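Local structure of MucR Phosphodiesterase (Pseudomonas aeruginosa, 5M1T) at residues Ala117-Phe130 and Pro150-Ala162. The protein is a phosphodiesterase of the EAL-domain family, built on a TIM-barrel-like fold, and binds magnesium and C2E. Residues are numbered along the deposited sequence; the frame is centred on the assembly and turned at random.
With MG (magnesium ion), chain D; C2E (9,9'-[(2R,3R,3aS,5S,7aR,9R,10R,10aS,12S,14aR)-3,5,10,12-tetrahydroxy-5,12-dioxidooctahydro-2H,7H-difuro[3,2-d:3',2'-j][1,3,7,9,2,8]tetraoxadiphosphacyclododecine-2,9-diyl]bis(2-amino-1,9-dihydro-6H-purin-6-one)), chain C.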
ATOM      1  N   ALA A 117     -12.694  14.928  26.535  1.00 32.66           N
ATOM      2  CA  ALA A 117     -11.653  15.688  25.834  1.00 32.87           C
ATOM      3  C   ALA A 117     -10.281  15.043  25.736  1.00 32.36           C
ATOM      4  O   ALA A 117      -9.473  15.424  24.872  1.00 31.86           O
ATOM      5  CB  ALA A 117     -11.494  17.036  26.527  1.00 33.75           C
ATOM      6  N   ASP A 118      -9.982  14.116  26.630  1.00 32.36           N
ATOM      7  CA  ASP A 118      -8.645  13.543  26.635  1.00 33.75           C
ATOM      8  C   ASP A 118      -8.664  12.090  26.172  1.00 31.76           C
ATOM      9  O   ASP A 118      -7.818  11.300  26.584  1.00 31.85           O
ATOM     10  CB  ASP A 118      -8.004  13.688  28.024  1.00 36.55           C
ATOM     11  CG  ASP A 118      -7.855  15.173  28.461  1.00 40.12           C
ATOM     12  OD1 ASP A 118      -8.072  16.102  27.632  1.00 42.37           O
ATOM     13  OD2 ASP A 118      -7.519  15.420  29.647  1.00 44.37           O
ATOM     14  N   TRP A 119      -9.652  11.733  25.352  1.00 29.78           N
ATOM     15  CA  TRP A 119      -9.669  10.418  24.707  1.00 28.60           C
ATOM     16  C   TRP A 119      -9.274  10.499  23.248  1.00 27.10           C
ATOM     17  O   TRP A 119      -9.616  11.420  22.552  1.00 25.64           O
ATOM     18  CB  TRP A 119     -11.040   9.767  24.759  1.00 28.93           C
ATOM     19  CG  TRP A 119     -11.503   9.374  26.114  1.00 29.28           C
ATOM     20  CD1 TRP A 119     -10.868   9.588  27.281  1.00 29.53           C
ATOM     21  CD2 TRP A 119     -12.755   8.755  26.443  1.00 29.69           C
ATOM     22  NE1 TRP A 119     -11.613   9.121  28.316  1.00 29.50           N
ATOM     23  CE2 TRP A 119     -12.781   8.602  27.832  1.00 29.82           C
ATOM     24  CE3 TRP A 119     -13.867   8.347  25.691  1.00 30.53           C
ATOM     25  CZ2 TRP A 119     -13.854   8.042  28.502  1.00 30.55           C
ATOM     26  CZ3 TRP A 119     -14.939   7.778  26.343  1.00 30.83           C
ATOM     27  CH2 TRP A 119     -14.926   7.635  27.749  1.00 31.74           C
ATOM     28  N   ASN A 120      -8.523   9.498  22.826  1.00 26.92           N
ATOM     29  CA  ASN A 120      -8.248   9.235  21.435  1.00 26.51           C
ATOM     30  C   ASN A 120      -8.802   7.879  21.011  1.00 24.53           C
ATOM     31  O   ASN A 120      -9.147   7.046  21.848  1.00 23.81           O
ATOM     32  CB  ASN A 120      -6.741   9.273  21.216  1.00 27.81           C
ATOM     33  CG  ASN A 120      -6.170  10.641  21.479  1.00 30.52           C
ATOM     34  OD1 ASN A 120      -6.828  11.686  21.212  1.00 32.59           O
ATOM     35  ND2 ASN A 120      -4.940  10.672  22.024  1.00 31.08           N
ATOM     36  N   ILE A 121      -8.898   7.649  19.702  1.00 22.96           N
ATOM     37  CA  ILE A 121      -9.322   6.350  19.249  1.00 22.41           C
ATOM     38  C   ILE A 121      -8.292   5.754  18.305  1.00 21.82           C
ATOM     39  O   ILE A 121      -7.817   6.408  17.377  1.00 21.95           O
ATOM     40  CB  ILE A 121     -10.722   6.338  18.603  1.00 22.13           C
ATOM     41  CG1 ILE A 121     -11.145   4.885  18.291  1.00 21.66           C
ATOM     42  CG2 ILE A 121     -10.754   7.141  17.308  1.00 22.33           C
ATOM     43  CD1 ILE A 121     -12.639   4.701  18.354  1.00 21.75           C
ATOM     44  N   ALA A 122      -7.980   4.492  18.547  1.00 21.05           N
ATOM     45  CA  ALA A 122      -6.988   3.779  17.758  1.00 20.92           C
ATOM     46  C   ALA A 122      -7.646   2.761  16.822  1.00 20.78           C
ATOM     47  O   ALA A 122      -8.461   1.959  17.237  1.00 20.51           O
ATOM     48  CB  ALA A 122      -6.027   3.072  18.695  1.00 20.70           C
ATOM     49  N   VAL A 123      -7.288   2.814  15.552  1.00 21.03           N
ATOM     50  CA  VAL A 123      -7.862   1.916  14.536  1.00 20.97           C
ATOM     51  C   VAL A 123      -6.747   1.081  13.902  1.00 20.55           C
ATOM     52  O   VAL A 123      -5.695   1.603  13.545  1.00 21.21           O
ATOM     53  CB  VAL A 123      -8.582   2.716  13.426  1.00 21.49           C
ATOM     54  CG1 VAL A 123      -8.988   1.810  12.261  1.00 21.56           C
ATOM     55  CG2 VAL A 123      -9.790   3.441  14.013  1.00 21.52           C
ATOM     56  N   ASN A 124      -6.970  -0.204  13.761  1.00 19.89           N
ATOM     57  CA  ASN A 124      -5.954  -1.072  13.193  1.00 20.17           C
ATOM     58  C   ASN A 124      -5.914  -1.030  11.684  1.00 21.21           C
ATOM     59  O   ASN A 124      -6.971  -0.985  11.039  1.00 21.61           O
ATOM     60  CB  ASN A 124      -6.200  -2.496  13.648  1.00 19.72           C
ATOM     61  CG  ASN A 124      -5.910  -2.673  15.129  1.00 19.21           C
ATOM     62  OD1 ASN A 124      -4.754  -2.652  15.542  1.00 19.62           O
ATOM     63  ND2 ASN A 124      -6.942  -2.804  15.928  1.00 18.63           N
ATOM     64  N   LEU A 125      -4.690  -1.084  11.119  1.00 21.74           N
ATOM     65  CA  LEU A 125      -4.502  -1.224   9.665  1.00 21.58           C
ATOM     66  C   LEU A 125      -3.740  -2.509   9.320  1.00 22.20           C
ATOM     67  O   LEU A 125      -2.641  -2.739   9.786  1.00 21.59           O
ATOM     68  CB  LEU A 125      -3.750  -0.022   9.103  1.00 21.42           C
ATOM     69  CG  LEU A 125      -4.369   1.376   9.331  1.00 21.49           C
ATOM     70  CD1 LEU A 125      -3.485   2.473   8.790  1.00 21.78           C
ATOM     71  CD2 LEU A 125      -5.707   1.464   8.650  1.00 21.71           C
ATOM     72  N   SER A 126      -4.360  -3.345   8.492  1.00 23.20           N
ATOM     73  CA  SER A 126      -3.717  -4.531   7.937  1.00 23.83           C
ATOM     74  C   SER A 126      -2.635  -4.088   6.957  1.00 24.83           C
ATOM     75  O   SER A 126      -2.540  -2.907   6.613  1.00 25.35           O
ATOM     76  CB  SER A 126      -4.720  -5.390   7.194  1.00 23.10           C
ATOM     77  OG  SER A 126      -5.018  -4.769   5.958  1.00 23.11           O
ATOM     78  N   ALA A 127      -1.839  -5.052   6.505  1.00 25.10           N
ATOM     79  CA  ALA A 127      -0.797  -4.788   5.529  1.00 25.47           C
ATOM     80  C   ALA A 127      -1.373  -4.242   4.206  1.00 25.62           C
ATOM     81  O   ALA A 127      -0.800  -3.353   3.585  1.00 25.59           O
ATOM     82  CB  ALA A 127       0.006  -6.063   5.293  1.00 25.46           C
ATOM     83  N   LEU A 128      -2.511  -4.757   3.778  1.00 25.99           N
ATOM     84  CA  LEU A 128      -3.113  -4.303   2.528  1.00 26.52           C
ATOM     85  C   LEU A 128      -3.676  -2.873   2.690  1.00 26.02           C
ATOM     86  O   LEU A 128      -3.516  -2.030   1.820  1.00 26.22           O
ATOM     87  CB  LEU A 128      -4.208  -5.283   2.077  1.00 27.35           C
ATOM     88  CG  LEU A 128      -4.801  -5.117   0.670  1.00 28.67           C
ATOM     89  CD1 LEU A 128      -5.517  -6.387   0.279  1.00 29.27           C
ATOM     90  CD2 LEU A 128      -5.821  -4.006   0.549  1.00 29.29           C
ATOM     91  N   GLN A 129      -4.314  -2.589   3.817  1.00 25.08           N
ATOM     92  CA  GLN A 129      -4.833  -1.245   4.057  1.00 24.04           C
ATOM     93  C   GLN A 129      -3.687  -0.244   4.125  1.00 23.79           C
ATOM     94  O   GLN A 129      -3.801   0.874   3.639  1.00 23.07           O
ATOM     95  CB  GLN A 129      -5.614  -1.200   5.368  1.00 24.22           C
ATOM     96  CG  GLN A 129      -6.863  -2.048   5.384  1.00 24.13           C
ATOM     97  CD  GLN A 129      -7.441  -2.154   6.780  1.00 24.19           C
ATOM     98  OE1 GLN A 129      -6.831  -2.741   7.686  1.00 23.22           O
ATOM     99  NE2 GLN A 129      -8.642  -1.583   6.967  1.00 24.39           N
ATOM    100  N   PHE A 130      -2.583  -0.634   4.763  1.00 23.96           N
ATOM    101  CA  PHE A 130      -1.448   0.275   4.933  1.00 23.68           C
ATOM    102  C   PHE A 130      -0.825   0.634   3.576  1.00 23.94           C
ATOM    103  O   PHE A 130      -0.362   1.769   3.377  1.00 24.21           O
ATOM    104  CB  PHE A 130      -0.403  -0.327   5.858  1.00 23.72           C
ATOM    105  CG  PHE A 130       0.762   0.591   6.130  1.00 24.19           C
ATOM    106  CD1 PHE A 130       0.568   1.770   6.812  1.00 24.23           C
ATOM    107  CD2 PHE A 130       2.042   0.266   5.725  1.00 24.76           C
ATOM    108  CE1 PHE A 130       1.610   2.636   7.053  1.00 24.42           C
ATOM    109  CE2 PHE A 130       3.106   1.125   5.973  1.00 25.45           C
ATOM    110  CZ  PHE A 130       2.881   2.325   6.639  1.00 24.98           C
ATOM    111  N   PRO A 150      -7.560  15.665  13.847  1.00 30.33           N
ATOM    112  CA  PRO A 150      -6.753  14.494  13.515  1.00 29.93           C
ATOM    113  C   PRO A 150      -5.975  13.940  14.697  1.00 29.57           C
ATOM    114  O   PRO A 150      -5.693  12.771  14.701  1.00 29.25           O
ATOM    115  CB  PRO A 150      -5.810  15.018  12.442  1.00 30.20           C
ATOM    116  CG  PRO A 150      -6.537  16.172  11.833  1.00 30.55           C
ATOM    117  CD  PRO A 150      -7.136  16.827  13.050  1.00 31.38           C
ATOM    118  N   SER A 151      -5.684  14.768  15.696  1.00 29.61           N
ATOM    119  CA  SER A 151      -4.966  14.331  16.884  1.00 29.64           C
ATOM    120  C   SER A 151      -5.771  13.346  17.744  1.00 28.32           C
ATOM    121  O   SER A 151      -5.195  12.690  18.602  1.00 28.23           O
ATOM    122  CB  SER A 151      -4.535  15.525  17.746  1.00 30.53           C
ATOM    123  OG  SER A 151      -5.653  16.359  18.069  1.00 32.48           O
ATOM    124  N   HIS A 152      -7.079  13.211  17.502  1.00 27.05           N
ATOM    125  CA  HIS A 152      -7.890  12.267  18.277  1.00 25.78           C
ATOM    126  C   HIS A 152      -8.006  10.876  17.646  1.00 24.67           C
ATOM    127  O   HIS A 152      -8.699   9.997  18.176  1.00 23.53           O
ATOM    128  CB  HIS A 152      -9.254  12.859  18.543  1.00 26.69           C
ATOM    129  CG  HIS A 152      -9.224  13.959  19.558  1.00 27.42           C
ATOM    130  ND1 HIS A 152      -8.775  13.762  20.849  1.00 28.09           N
ATOM    131  CD2 HIS A 152      -9.554  15.265  19.471  1.00 27.92           C
ATOM    132  CE1 HIS A 152      -8.828  14.901  21.515  1.00 28.26           C
ATOM    133  NE2 HIS A 152      -9.301  15.827  20.703  1.00 28.73           N
ATOM    134  N   LEU A 153      -7.296  10.672  16.540  1.00 23.41           N
ATOM    135  CA  LEU A 153      -7.251   9.405  15.853  1.00 22.94           C
ATOM    136  C   LEU A 153      -5.834   8.829  15.913  1.00 22.80           C
ATOM    137  O   LEU A 153      -4.857   9.534  15.676  1.00 23.14           O
ATOM    138  CB  LEU A 153      -7.654   9.581  14.408  1.00 22.59           C
ATOM    139  CG  LEU A 153      -7.514   8.333  13.531  1.00 22.45           C
ATOM    140  CD1 LEU A 153      -8.522   7.255  13.909  1.00 22.17           C
ATOM    141  CD2 LEU A 153      -7.687   8.725  12.081  1.00 22.56           C
ATOM    142  N   ILE A 154      -5.735   7.543  16.214  1.00 22.22           N
ATOM    143  CA  ILE A 154      -4.459   6.847  16.246  1.00 22.30           C
ATOM    144  C   ILE A 154      -4.571   5.714  15.248  1.00 22.14           C
ATOM    145  O   ILE A 154      -5.600   5.010  15.206  1.00 23.30           O
ATOM    146  CB  ILE A 154      -4.149   6.276  17.659  1.00 22.34           C
ATOM    147  CG1 ILE A 154      -3.728   7.394  18.603  1.00 22.91           C
ATOM    148  CG2 ILE A 154      -3.068   5.190  17.609  1.00 22.48           C
ATOM    149  CD1 ILE A 154      -3.679   6.992  20.075  1.00 23.03           C
ATOM    150  N   LEU A 155      -3.553   5.547  14.411  1.00 21.86           N
ATOM    151  CA  LEU A 155      -3.539   4.459  13.480  1.00 21.56           C
ATOM    152  C   LEU A 155      -2.424   3.484  13.887  1.00 22.41           C
ATOM    153  O   LEU A 155      -1.253   3.896  14.098  1.00 22.10           O
ATOM    154  CB  LEU A 155      -3.359   4.979  12.077  1.00 21.29           C
ATOM    155  CG  LEU A 155      -4.556   5.768  11.539  1.00 21.15           C
ATOM    156  CD1 LEU A 155      -4.185   6.470  10.257  1.00 21.41           C
ATOM    157  CD2 LEU A 155      -5.792   4.909  11.283  1.00 20.84           C
ATOM    158  N   GLU A 156      -2.806   2.207  14.026  1.00 22.50           N
ATOM    159  CA  GLU A 156      -1.881   1.146  14.421  1.00 23.29           C
ATOM    160  C   GLU A 156      -1.449   0.246  13.233  1.00 23.18           C
ATOM    161  O   GLU A 156      -2.276  -0.393  12.603  1.00 22.76           O
ATOM    162  CB  GLU A 156      -2.522   0.281  15.515  1.00 24.19           C
ATOM    163  CG  GLU A 156      -2.902   1.040  16.792  1.00 25.38           C
ATOM    164  CD  GLU A 156      -3.330   0.140  17.953  1.00 25.89           C
ATOM    165  OE1 GLU A 156      -3.278  -1.115  17.808  1.00 25.74           O
ATOM    166  OE2 GLU A 156      -3.717   0.706  19.021  1.00 26.39           O
ATOM    167  N   VAL A 157      -0.158   0.217  12.954  1.00 22.80           N
ATOM    168  CA  VAL A 157       0.417  -0.638  11.935  1.00 23.53           C
ATOM    169  C   VAL A 157       1.399  -1.556  12.661  1.00 22.80           C
ATOM    170  O   VAL A 157       2.103  -1.134  13.607  1.00 22.16           O
ATOM    171  CB  VAL A 157       1.162   0.198  10.867  1.00 24.80           C
ATOM    172  CG1 VAL A 157       1.647  -0.674   9.730  1.00 25.36           C
ATOM    173  CG2 VAL A 157       0.232   1.242  10.278  1.00 26.08           C
ATOM    174  N   THR A 158       1.429  -2.822  12.289  1.00 22.30           N
ATOM    175  CA  THR A 158       2.264  -3.752  13.044  1.00 22.53           C
ATOM    176  C   THR A 158       3.741  -3.492  12.725  1.00 23.00           C
ATOM    177  O   THR A 158       4.081  -2.901  11.684  1.00 23.69           O
ATOM    178  CB  THR A 158       1.927  -5.251  12.777  1.00 22.41           C
ATOM    179  OG1 THR A 158       2.142  -5.565  11.386  1.00 22.05           O
ATOM    180  CG2 THR A 158       0.476  -5.598  13.232  1.00 21.84           C
ATOM    181  N   GLU A 159       4.607  -3.940  13.626  1.00 23.52           N
ATOM    182  CA  GLU A 159       6.040  -3.928  13.402  1.00 24.17           C
ATOM    183  C   GLU A 159       6.398  -4.521  12.023  1.00 23.49           C
ATOM    184  O   GLU A 159       7.155  -3.935  11.272  1.00 23.09           O
ATOM    185  CB  GLU A 159       6.741  -4.706  14.531  1.00 25.05           C
ATOM    186  CG  GLU A 159       8.251  -4.461  14.601  1.00 26.33           C
ATOM    187  CD  GLU A 159       8.924  -5.284  15.680  1.00 27.20           C
ATOM    188  OE1 GLU A 159       8.195  -6.069  16.344  1.00 27.29           O
ATOM    189  OE2 GLU A 159      10.170  -5.154  15.857  1.00 28.84           O
ATOM    190  N   SER A 160       5.832  -5.673  11.700  1.00 24.05           N
ATOM    191  CA  SER A 160       6.156  -6.373  10.449  1.00 25.32           C
ATOM    192  C   SER A 160       5.760  -5.526   9.283  1.00 24.78           C
ATOM    193  O   SER A 160       6.524  -5.381   8.346  1.00 24.27           O
ATOM    194  CB  SER A 160       5.366  -7.680  10.315  1.00 26.43           C
ATOM    195  OG  SER A 160       5.458  -8.428  11.506  1.00 28.29           O
ATOM    196  N   THR A 161       4.547  -4.971   9.362  1.00 24.27           N
ATOM    197  CA  THR A 161       3.976  -4.213   8.256  1.00 23.85           C
ATOM    198  C   THR A 161       4.858  -3.027   7.999  1.00 23.96           C
ATOM    199  O   THR A 161       5.187  -2.742   6.847  1.00 24.12           O
ATOM    200  CB  THR A 161       2.515  -3.810   8.554  1.00 23.71           C
ATOM    201  OG1 THR A 161       1.704  -4.981   8.488  1.00 23.03           O
ATOM    202  CG2 THR A 161       1.973  -2.780   7.535  1.00 23.91           C
ATOM    203  N   ALA A 162       5.270  -2.348   9.069  1.00 24.21           N
ATOM    204  CA  ALA A 162       6.011  -1.101   8.924  1.00 24.51           C
ATOM    205  C   ALA A 162       7.406  -1.375   8.411  1.00 24.57           C
ATOM    206  O   ALA A 162       7.931  -0.615   7.615  1.00 25.25           O
ATOM    207  CB  ALA A 162       6.085  -0.349  10.257  1.00 24.72           C
TER
HETATM  208 MG    MG D 702      -3.941  -3.114  17.578  1.00 13.87          MG
HETATM  209  P1  C2E C 701      -4.531  -6.408  18.118  1.00 22.24           P
HETATM  210  O2P C2E C 701      -4.367  -5.142  17.323  1.00 20.84           O
HETATM  211  O1P C2E C 701      -3.284  -6.886  18.833  1.00 23.32           O
HETATM  212  O5' C2E C 701      -5.701  -6.152  19.171  1.00 22.29           O
HETATM  213  C5' C2E C 701      -5.586  -6.594  20.505  1.00 23.46           C
HETATM  214  C4' C2E C 701      -6.184  -7.972  20.677  1.00 24.20           C
HETATM  215  O4' C2E C 701      -5.862  -8.441  22.000  1.00 24.39           O
HETATM  216  C3' C2E C 701      -7.700  -7.964  20.586  1.00 24.54           C
HETATM  217  O3' C2E C 701      -8.132  -9.211  20.041  1.00 24.24           O
HETATM  218  C2' C2E C 701      -8.154  -7.876  22.026  1.00 24.90           C
HETATM  219  O2' C2E C 701      -9.458  -8.417  22.242  1.00 24.85           O
HETATM  220  C1' C2E C 701      -7.083  -8.737  22.681  1.00 25.52           C
HETATM  221  N9  C2E C 701      -6.898  -8.477  24.108  1.00 26.89           N
HETATM  222  C8  C2E C 701      -6.875  -7.281  24.717  1.00 28.42           C
HETATM  223  N7  C2E C 701      -6.671  -7.440  26.044  1.00 28.63           N
HETATM  224  C5  C2E C 701      -6.548  -8.753  26.281  1.00 27.16           C
HETATM  225  C6  C2E C 701      -6.317  -9.596  27.459  1.00 27.17           C
HETATM  226  O6  C2E C 701      -6.167  -9.070  28.585  1.00 26.62           O
HETATM  227  N1  C2E C 701      -6.265 -10.923  27.267  1.00 27.66           N
HETATM  228  C2  C2E C 701      -6.423 -11.490  26.049  1.00 27.78           C
HETATM  229  N2  C2E C 701      -6.367 -12.835  25.918  1.00 28.62           N
HETATM  230  N3  C2E C 701      -6.627 -10.773  24.929  1.00 27.41           N
HETATM  231  C4  C2E C 701      -6.703  -9.431  24.998  1.00 27.29           C
HETATM  232  P11 C2E C 701      -9.232  -9.255  18.869  1.00 24.35           P
HETATM  233  O21 C2E C 701     -10.317  -8.238  19.189  1.00 25.26           O
HETATM  234  O11 C2E C 701      -9.809 -10.629  18.807  1.00 23.75           O
HETATM  235  O5A C2E C 701      -8.490  -8.836  17.517  1.00 23.76           O
HETATM  236  C5A C2E C 701      -7.395  -9.636  17.061  1.00 23.16           C
HETATM  237  C4A C2E C 701      -6.647  -8.900  15.970  1.00 22.66           C
HETATM  238  O4A C2E C 701      -7.515  -8.590  14.885  1.00 22.85           O
HETATM  239  C3A C2E C 701      -6.142  -7.551  16.411  1.00 22.98           C
HETATM  240  O3A C2E C 701      -4.942  -7.637  17.159  1.00 23.46           O
HETATM  241  C2A C2E C 701      -5.961  -6.825  15.104  1.00 22.75           C
HETATM  242  O2A C2E C 701      -4.751  -7.200  14.462  1.00 23.97           O
HETATM  243  C1A C2E C 701      -7.105  -7.360  14.278  1.00 22.88           C
HETATM  244  N91 C2E C 701      -8.220  -6.372  14.237  1.00 23.00           N
HETATM  245  C81 C2E C 701      -9.214  -6.179  15.129  1.00 22.66           C
HETATM  246  N71 C2E C 701     -10.056  -5.197  14.707  1.00 22.34           N
HETATM  247  C51 C2E C 701      -9.582  -4.763  13.527  1.00 22.03           C
HETATM  248  C61 C2E C 701      -9.964  -3.745  12.532  1.00 22.16           C
HETATM  249  O61 C2E C 701     -10.967  -3.023  12.722  1.00 22.02           O
HETATM  250  N11 C2E C 701      -9.196  -3.616  11.437  1.00 22.23           N
HETATM  251  C21 C2E C 701      -8.100  -4.380  11.238  1.00 22.82           C
HETATM  252  N21 C2E C 701      -7.368  -4.208  10.124  1.00 24.19           N
HETATM  253  N31 C2E C 701      -7.684  -5.331  12.102  1.00 22.31           N
HETATM  254  C41 C2E C 701      -8.379  -5.536  13.235  1.00 22.18           C
HETATM  255  O   HOH W   1      -2.516  -3.031  13.429  1.00 29.44           O
HETATM  256  O   HOH W   2      -0.317  -4.028  10.032  1.00 21.68           O
HETATM  257  O   HOH W   3      -3.670  -3.583  19.674  1.00 24.74           O
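Asn124 and Glu156 meet across two neighbouring parallel strands because both turn CG anti to the carbonyl carbon (chi1 -70° and -60°), and the extended glutamate chain then carries its carboxylate up beside the amide. Asn124 OD1 and Glu156 OE1 stand 3.1 Å apart, two acceptors reconciled by the magnesium ion that each binds, the carboxylate oxygen at 2.1 Å. Glu65, Asp186, a water and the ligand oxygen O2P complete this metal site. The other carboxylate oxygen, OE2, lies over Ala122 CB and makes a salt bridge to Lys207.

The register beneath is set by a ladder of backbone bonds running from Ile121 N-His152 O to Leu125 N-Glu156 O; near its far end, the bond from Glu156 N to Val123 O is almost straight (177°) and 3.0 Å long. On the face away from the metal, Val123 CG2 packs on Leu153 CD1 at 4.0 Å, between helices 93-113 and 135-145.

Farther along, Val157 CG1 sits over one face of the Phe130 ring, 4.0 Å from its centroid, a CH-pi contact, while Thr161 CG2 comes within 3.5 Å of Phe130 CD2. Ser126 and Gln129 form a capping box, Ser126 N giving to Gln129 OE1 and Gln129 N to Ser126 OG; the same OE1 accepts from C2E N21.

Paired strands of a TIM-barrel-like EAL fold thus present two metal ligands side by side; with OE1 on magnesium and OE2 on Lys207, the carboxylate's orientation is fixed.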